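Local coordinates for uncharacterized protein (Bacillus thuringiensis serovar kurstaki, PDB 4XE7) that is a bacterial actin-like protein of the ParM type that probably assembles into nucleotide-dependent cytoskeletal filaments which move plasmid DNA apart during segregation, at residues 367-372 against 390-395; 313-318 against 377-382; 202-207 against 405-410. One frame throughout, in Å; residues are numbered along the deposited sequence.

Contact 1 (367-372 against 390-395); sequences NIVVGG and FILPKN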
# COMPACT_ATOMS: atom_id res chain seq x y z
N ASN A 367 -8.59 -16.58 11.72
CA ASN A 367 -8.51 -16.59 10.27
C ASN A 367 -8.81 -15.19 9.72
O ASN A 367 -9.94 -14.71 9.81
CB ASN A 367 -9.46 -17.65 9.69
CG ASN A 367 -9.10 -18.04 8.26
OD1 ASN A 367 -8.01 -17.72 7.77
ND2 ASN A 367 -10.02 -18.73 7.58
N ILE A 368 -7.79 -14.53 9.19
CA ILE A 368 -7.88 -13.12 8.82
C ILE A 368 -7.86 -12.89 7.30
O ILE A 368 -7.10 -13.54 6.60
CB ILE A 368 -6.71 -12.32 9.46
CG1 ILE A 368 -6.62 -12.64 10.95
CG2 ILE A 368 -6.89 -10.82 9.21
CD1 ILE A 368 -5.45 -11.98 11.68
N VAL A 369 -8.70 -11.98 6.80
CA VAL A 369 -8.65 -11.59 5.40
C VAL A 369 -8.21 -10.14 5.27
O VAL A 369 -8.57 -9.29 6.08
CB VAL A 369 -10.01 -11.78 4.68
CG1 VAL A 369 -10.35 -13.25 4.60
CG2 VAL A 369 -11.14 -10.98 5.36
N VAL A 370 -7.37 -9.88 4.27
CA VAL A 370 -6.92 -8.52 3.95
C VAL A 370 -6.85 -8.44 2.46
O VAL A 370 -6.95 -9.47 1.79
CB VAL A 370 -5.54 -8.18 4.57
CG1 VAL A 370 -5.58 -8.30 6.07
CG2 VAL A 370 -4.46 -9.08 4.00
N GLY A 371 -6.66 -7.23 1.93
CA GLY A 371 -6.45 -7.06 0.50
C GLY A 371 -7.68 -6.46 -0.16
O GLY A 371 -8.74 -6.47 0.44
N GLY A 372 -7.52 -5.97 -1.39
CA GLY A 372 -8.61 -5.38 -2.15
C GLY A 372 -9.77 -6.33 -2.43
O GLY A 372 -10.89 -5.89 -2.64
N PHE A 390 -12.83 -15.84 12.87
CA PHE A 390 -12.73 -15.18 11.56
C PHE A 390 -12.72 -13.67 11.70
O PHE A 390 -13.62 -13.07 12.30
CB PHE A 390 -13.86 -15.59 10.62
CG PHE A 390 -13.73 -15.03 9.23
CD1 PHE A 390 -14.28 -13.79 8.90
CD2 PHE A 390 -13.04 -15.74 8.25
CE1 PHE A 390 -14.14 -13.27 7.61
CE2 PHE A 390 -12.90 -15.22 6.96
CZ PHE A 390 -13.45 -13.98 6.65
N ILE A 391 -11.71 -13.04 11.12
CA ILE A 391 -11.53 -11.60 11.27
C ILE A 391 -11.57 -10.88 9.92
O ILE A 391 -10.76 -11.15 9.03
CB ILE A 391 -10.19 -11.27 11.95
CG1 ILE A 391 -10.08 -12.00 13.30
CG2 ILE A 391 -10.04 -9.78 12.12
CD1 ILE A 391 -11.23 -11.73 14.23
N LEU A 392 -12.54 -9.99 9.78
CA LEU A 392 -12.57 -9.07 8.65
C LEU A 392 -12.32 -7.71 9.28
O LEU A 392 -13.21 -7.16 9.91
CB LEU A 392 -13.92 -9.13 7.93
CG LEU A 392 -14.02 -8.70 6.46
CD1 LEU A 392 -15.41 -9.03 5.90
CD2 LEU A 392 -13.73 -7.21 6.33
N PRO A 393 -11.09 -7.19 9.14
CA PRO A 393 -10.65 -6.00 9.88
C PRO A 393 -11.52 -4.79 9.58
O PRO A 393 -11.86 -4.56 8.41
CB PRO A 393 -9.20 -5.76 9.38
CG PRO A 393 -8.77 -7.07 8.77
CD PRO A 393 -10.05 -7.70 8.23
N LYS A 394 -11.89 -4.03 10.62
CA LYS A 394 -12.74 -2.85 10.46
C LYS A 394 -12.11 -1.85 9.50
O LYS A 394 -12.81 -1.23 8.70
CB LYS A 394 -13.00 -2.20 11.81
CG LYS A 394 -14.13 -2.84 12.60
CD LYS A 394 -15.33 -1.91 12.71
CE LYS A 394 -16.43 -2.51 13.57
NZ LYS A 394 -17.76 -2.44 12.90
N ASN A 395 -10.79 -1.71 9.59
CA ASN A 395 -10.00 -0.79 8.77
C ASN A 395 -9.41 -1.44 7.50
O ASN A 395 -8.33 -1.04 7.02
CB ASN A 395 -8.87 -0.23 9.62
CG ASN A 395 -8.19 -1.30 10.42
OD1 ASN A 395 -8.39 -2.48 10.17
ND2 ASN A 395 -7.39 -0.90 11.41
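Strand residues Asn367 and Ile368 run parallel to Phe390 and Ile391, their end-to-end directions 27° apart. Ile391 N donates to Asn367 O (2.8 Å), and Ile391 O receives Val369 N (3.1 Å). The first donor is tilted 30° from the carbonyl plane; the second lies nearly along the C=O axis. Phe390 CA adds a C-H...O contact to Asn367 O (3.3 Å).

On one face Ile368 and Ile391 lie side by side, pointing the same way, with Ile368 CG1 4.0 Å from Ile391 CB. On the other, Phe390 CG is anti to the backbone N (chi1 -175°), and the ring meets Val369 at CZ, 3.8 Å from CG1. The second methyl of Val369, CG2, reaches Leu392 CG at 3.8 Å. Trp359 of helix 337-362 touches Asn367 and Phe390, while Leu355 of the same helix touches Val369. Strand 390-391 is the edge of the five-stranded sheet of one domain of the actin-like fold, and the Gly371-Gly372 pair that follows the inner strand is consistent with the adenosine-binding motif of this family, here without nucleotide.

The ladder stops at Pro393: where the next N-H would point to Val369 O, the proline offers ring carbon CD at 3.1 Å. This buried carbonyl therefore has no hydrogen-bond partner in the model, and between these two segments apolar contacts follow instead, with Pro393 CG near Ile368 CG2 (4.2 Å).

Contact 2 (313-318 against 377-382); sequences EKMIED and GYAGLR
Ile316 lays CG1 over one face of the Tyr378 ring, 3.8 Å from its centroid and 16° off the ring normal, a CH-pi contact displaced toward the rim at CZ. Over the rim of the opposite face lies Arg382 CB, four residues on in the chain. Met315 comes in obliquely, with CB 4.0 Å from Tyr378 CE1. Its chain then bends at the end (chi3 80°), putting CE 4.0 Å from Ala379 CB and over a face of the Arg382 guanidinium, 3.6 Å from NH2; the two side chains cross at about a right angle. Around this packed part, Met315 also touches Pro323, Ile316 touches Ile396, and Ala379 meets Met341 of helix 337-362. The contact thus packs the C-terminal end of helix 300-317 against the short helix 378-381, which follows strand 366-370 and helix 372-376 in the domain of the five-stranded sheet.

The polar side is joined through water, with no direct hydrogen bond between the segments. Water 1 lies in the plane of the tyrosine ring, takes the proton of Tyr378 OH (2.7 Å) and donates to Met315 O (2.6 Å); its bond from Arg382 NH1 is weak. Water 2 accepts from the same NH1 (2.9 Å) and lies 2.7 Å from Asp318 O. Both waters sit in the guanidinium plane.

Arg382 thus offers a guanidinium face to the Met315 methyl and its edge to two waters, and its positive charge would suit the carbonyl oxygens gathered where helix 300-317 ends.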
# COMPACT_ATOMS: atom_id res chain seq x y z
N GLU A 313 -18.00 1.39 1.14
CA GLU A 313 -17.72 2.24 2.30
C GLU A 313 -18.97 2.40 3.15
O GLU A 313 -18.91 2.31 4.38
CB GLU A 313 -17.22 3.62 1.87
CG GLU A 313 -15.79 3.65 1.37
CD GLU A 313 -15.33 5.06 1.02
OE1 GLU A 313 -16.03 6.02 1.40
OE2 GLU A 313 -14.27 5.20 0.36
N LYS A 314 -20.09 2.64 2.48
CA LYS A 314 -21.38 2.77 3.15
C LYS A 314 -21.78 1.48 3.82
O LYS A 314 -22.36 1.49 4.90
CB LYS A 314 -22.47 3.19 2.17
CG LYS A 314 -22.22 4.49 1.43
CD LYS A 314 -23.41 4.76 0.54
CE LYS A 314 -23.18 5.86 -0.44
NZ LYS A 314 -24.31 5.90 -1.40
N MET A 315 -21.49 0.35 3.17
CA MET A 315 -21.79 -0.96 3.74
C MET A 315 -20.95 -1.18 5.00
O MET A 315 -21.44 -1.66 6.01
CB MET A 315 -21.53 -2.09 2.73
CG MET A 315 -22.35 -2.05 1.43
SD MET A 315 -22.26 -3.60 0.47
CE MET A 315 -23.44 -4.61 1.33
N ILE A 316 -19.67 -0.82 4.93
CA ILE A 316 -18.77 -1.00 6.07
C ILE A 316 -19.19 -0.14 7.27
O ILE A 316 -19.04 -0.55 8.42
CB ILE A 316 -17.32 -0.69 5.67
CG1 ILE A 316 -16.83 -1.75 4.67
CG2 ILE A 316 -16.40 -0.63 6.89
CD1 ILE A 316 -15.43 -1.49 4.10
N GLU A 317 -19.73 1.04 7.00
CA GLU A 317 -20.23 1.93 8.05
C GLU A 317 -21.52 1.42 8.71
O GLU A 317 -21.84 1.79 9.85
CB GLU A 317 -20.48 3.33 7.50
CG GLU A 317 -19.22 4.10 7.19
CD GLU A 317 -18.40 4.39 8.43
OE1 GLU A 317 -18.92 5.08 9.33
OE2 GLU A 317 -17.24 3.92 8.49
N ASP A 318 -22.27 0.59 8.00
CA ASP A 318 -23.65 0.34 8.39
C ASP A 318 -24.12 -0.98 7.82
O ASP A 318 -24.48 -1.05 6.64
CB ASP A 318 -24.53 1.50 7.89
CG ASP A 318 -25.97 1.39 8.36
OD1 ASP A 318 -26.39 0.36 8.93
OD2 ASP A 318 -26.71 2.37 8.12
N GLY A 377 -15.42 -8.32 -2.37
CA GLY A 377 -16.25 -9.42 -1.90
C GLY A 377 -16.93 -9.19 -0.57
O GLY A 377 -17.53 -10.11 -0.00
N TYR A 378 -16.85 -7.95 -0.08
CA TYR A 378 -17.36 -7.61 1.25
C TYR A 378 -18.81 -8.06 1.50
O TYR A 378 -19.12 -8.56 2.58
CB TYR A 378 -17.23 -6.09 1.51
CG TYR A 378 -17.62 -5.70 2.92
CD1 TYR A 378 -18.91 -5.25 3.22
CD2 TYR A 378 -16.72 -5.81 3.97
CE1 TYR A 378 -19.28 -4.91 4.54
CE2 TYR A 378 -17.07 -5.48 5.28
CZ TYR A 378 -18.35 -5.02 5.55
OH TYR A 378 -18.70 -4.69 6.85
N ALA A 379 -19.70 -7.88 0.52
CA ALA A 379 -21.12 -8.18 0.75
C ALA A 379 -21.34 -9.63 1.17
O ALA A 379 -22.23 -9.91 1.97
CB ALA A 379 -21.95 -7.87 -0.51
N GLY A 380 -20.53 -10.53 0.65
CA GLY A 380 -20.60 -11.93 1.05
C GLY A 380 -19.64 -12.30 2.17
O GLY A 380 -20.03 -12.97 3.14
N LEU A 381 -18.39 -11.86 2.06
CA LEU A 381 -17.36 -12.24 3.03
C LEU A 381 -17.75 -11.88 4.46
O LEU A 381 -17.43 -12.61 5.40
CB LEU A 381 -16.01 -11.59 2.68
CG LEU A 381 -15.40 -12.09 1.37
CD1 LEU A 381 -14.25 -11.18 0.90
CD2 LEU A 381 -14.93 -13.51 1.52
N ARG A 382 -18.45 -10.77 4.64
CA ARG A 382 -18.81 -10.37 6.01
C ARG A 382 -19.67 -11.40 6.74
O ARG A 382 -19.69 -11.43 7.96
CB ARG A 382 -19.52 -9.01 6.02
CG ARG A 382 -20.86 -9.06 5.37
CD ARG A 382 -21.51 -7.72 5.42
NE ARG A 382 -22.78 -7.74 4.70
CZ ARG A 382 -23.55 -6.67 4.58
NH1 ARG A 382 -23.16 -5.53 5.12
NH2 ARG A 382 -24.70 -6.76 3.93
O HOH W 1 -21.21 -3.89 7.23
O HOH W 2 -24.36 -2.91 4.66

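Contact 3 (202-207 against 405-410); sequences GVSSVL and RSYLIA
Ser406 OG lies among several polar groups: Ser204 O is 2.9 Å away, Phe402 O one turn earlier in its own helix is its stronger partner, and Ala208 N gives it a weak bond. The one hydroxyl proton has both Ser204 O and Phe402 O in reach. With OG anti to the carbonyl carbon (chi1 -63°), the hydroxyl also comes up against Ser205 CA at 3.1 Å. Ser204 O is in any case held by Leu207 N (2.8 Å), just as the chain enters helix 205-210. Gly202 to Ser205 form a type I beta turn, with Ser205 N bonded to Gly202 O.

The two segments lie beside the passages that, as in actin relatives, probably link the domains: 202-207 follows strand 188-200 of the eight-stranded sheet, and helix 402-418 packs back on that sheet, where Leu408 touches Ser25 and Leu27. Such double crossings form the hinge region in actin relatives, and the contact is consistent with this place.

Apolar groups flank the serine. Leu207 CB lies 4.1 Å from Ser406 OG, and its branch CD1 runs on to Ala410 CB at 4.3 Å. From the next turn, Ile409 CD1 touches the backbone oxygen Leu207 O at 3.8 Å. At the other end Tyr407 turns the edge of its ring to Ser204, CE1 standing 4.2 Å from OG, while Asn199 of strand 188-200 touches Ser204, Tyr407 and Ala410.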
# COMPACT_ATOMS: atom_id res chain seq x y z
N GLY A 202 5.23 -9.59 7.74
CA GLY A 202 4.21 -10.61 7.72
C GLY A 202 3.37 -10.62 8.98
O GLY A 202 2.31 -10.00 9.03
N VAL A 203 3.83 -11.31 10.02
CA VAL A 203 2.99 -11.42 11.22
C VAL A 203 2.88 -10.09 11.97
O VAL A 203 1.98 -9.92 12.80
CB VAL A 203 3.50 -12.52 12.17
CG1 VAL A 203 4.68 -12.02 13.00
CG2 VAL A 203 2.35 -13.01 13.07
N SER A 204 3.76 -9.13 11.68
CA SER A 204 3.65 -7.78 12.25
C SER A 204 2.32 -7.13 11.90
O SER A 204 1.83 -6.29 12.64
CB SER A 204 4.77 -6.85 11.77
OG SER A 204 6.04 -7.33 12.14
N SER A 205 1.77 -7.53 10.76
CA SER A 205 0.57 -6.91 10.22
C SER A 205 -0.61 -7.02 11.17
O SER A 205 -1.59 -6.27 11.06
CB SER A 205 0.22 -7.51 8.87
OG SER A 205 1.27 -7.27 7.94
N VAL A 206 -0.50 -7.95 12.12
CA VAL A 206 -1.42 -8.12 13.22
C VAL A 206 -1.59 -6.82 14.00
O VAL A 206 -2.71 -6.46 14.40
CB VAL A 206 -0.94 -9.25 14.17
CG1 VAL A 206 -1.68 -9.23 15.49
CG2 VAL A 206 -1.10 -10.60 13.51
N LEU A 207 -0.49 -6.11 14.23
CA LEU A 207 -0.57 -4.84 14.95
C LEU A 207 -1.53 -3.85 14.28
O LEU A 207 -2.30 -3.17 14.96
CB LEU A 207 0.82 -4.21 15.08
CG LEU A 207 1.66 -4.77 16.22
CD1 LEU A 207 3.09 -4.24 16.15
CD2 LEU A 207 1.00 -4.42 17.54
N ARG A 405 1.92 0.59 8.51
CA ARG A 405 1.21 0.98 9.71
C ARG A 405 1.66 0.17 10.92
O ARG A 405 1.77 0.71 12.02
CB ARG A 405 -0.31 0.84 9.53
CG ARG A 405 -0.89 1.86 8.57
CD ARG A 405 -2.29 1.47 8.12
NE ARG A 405 -3.23 1.54 9.22
CZ ARG A 405 -3.98 2.60 9.51
NH1 ARG A 405 -3.90 3.69 8.78
NH2 ARG A 405 -4.80 2.56 10.54
N SER A 406 1.92 -1.13 10.72
CA SER A 406 2.41 -1.97 11.82
C SER A 406 3.77 -1.48 12.31
O SER A 406 3.99 -1.35 13.52
CB SER A 406 2.53 -3.44 11.37
OG SER A 406 1.27 -3.97 11.02
N TYR A 407 4.68 -1.25 11.38
CA TYR A 407 5.97 -0.67 11.74
C TYR A 407 5.75 0.65 12.50
O TYR A 407 6.35 0.87 13.54
CB TYR A 407 6.83 -0.45 10.49
CG TYR A 407 7.17 -1.73 9.72
CD1 TYR A 407 6.97 -2.98 10.30
CD2 TYR A 407 7.67 -1.68 8.42
CE1 TYR A 407 7.28 -4.14 9.63
CE2 TYR A 407 7.99 -2.86 7.72
CZ TYR A 407 7.79 -4.08 8.34
OH TYR A 407 8.07 -5.27 7.70
N LEU A 408 4.88 1.52 11.97
CA LEU A 408 4.65 2.82 12.61
C LEU A 408 4.18 2.65 14.07
O LEU A 408 4.72 3.29 14.97
CB LEU A 408 3.62 3.64 11.81
CG LEU A 408 3.12 4.95 12.43
CD1 LEU A 408 4.26 5.92 12.77
CD2 LEU A 408 2.09 5.64 11.52
N ILE A 409 3.19 1.80 14.29
CA ILE A 409 2.70 1.54 15.65
C ILE A 409 3.82 1.00 16.56
O ILE A 409 3.95 1.43 17.71
CB ILE A 409 1.51 0.55 15.63
CG1 ILE A 409 0.32 1.19 14.91
CG2 ILE A 409 1.12 0.11 17.04
CD1 ILE A 409 -0.64 0.18 14.31
N ALA A 410 4.62 0.06 16.04
CA ALA A 410 5.76 -0.46 16.78
C ALA A 410 6.71 0.67 17.11
O ALA A 410 7.23 0.76 18.23
CB ALA A 410 6.48 -1.55 15.97

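Overall arrangement
Followed from the N terminus, the chain first builds all eight strands of the larger sheet, then opens contact 3 at 202-207, just past strand 188-200. That loop closes only at 405-410, near the C terminus, and the other two contacts are nested inside it. Contacts 1 and 2 cross: 313-318 is followed by 367-372, contact 2 closes at 377-382 and contact 1 at 390-395. They also touch, Leu392 of contact 1 packing on Tyr378 and Arg382 of contact 2, which brings helix 300-317 and the edge of the five-stranded sheet onto one short helix. Contact 3, its centre about 24 Å from that of contact 2, instead joins segments beside the probable interdomain passages.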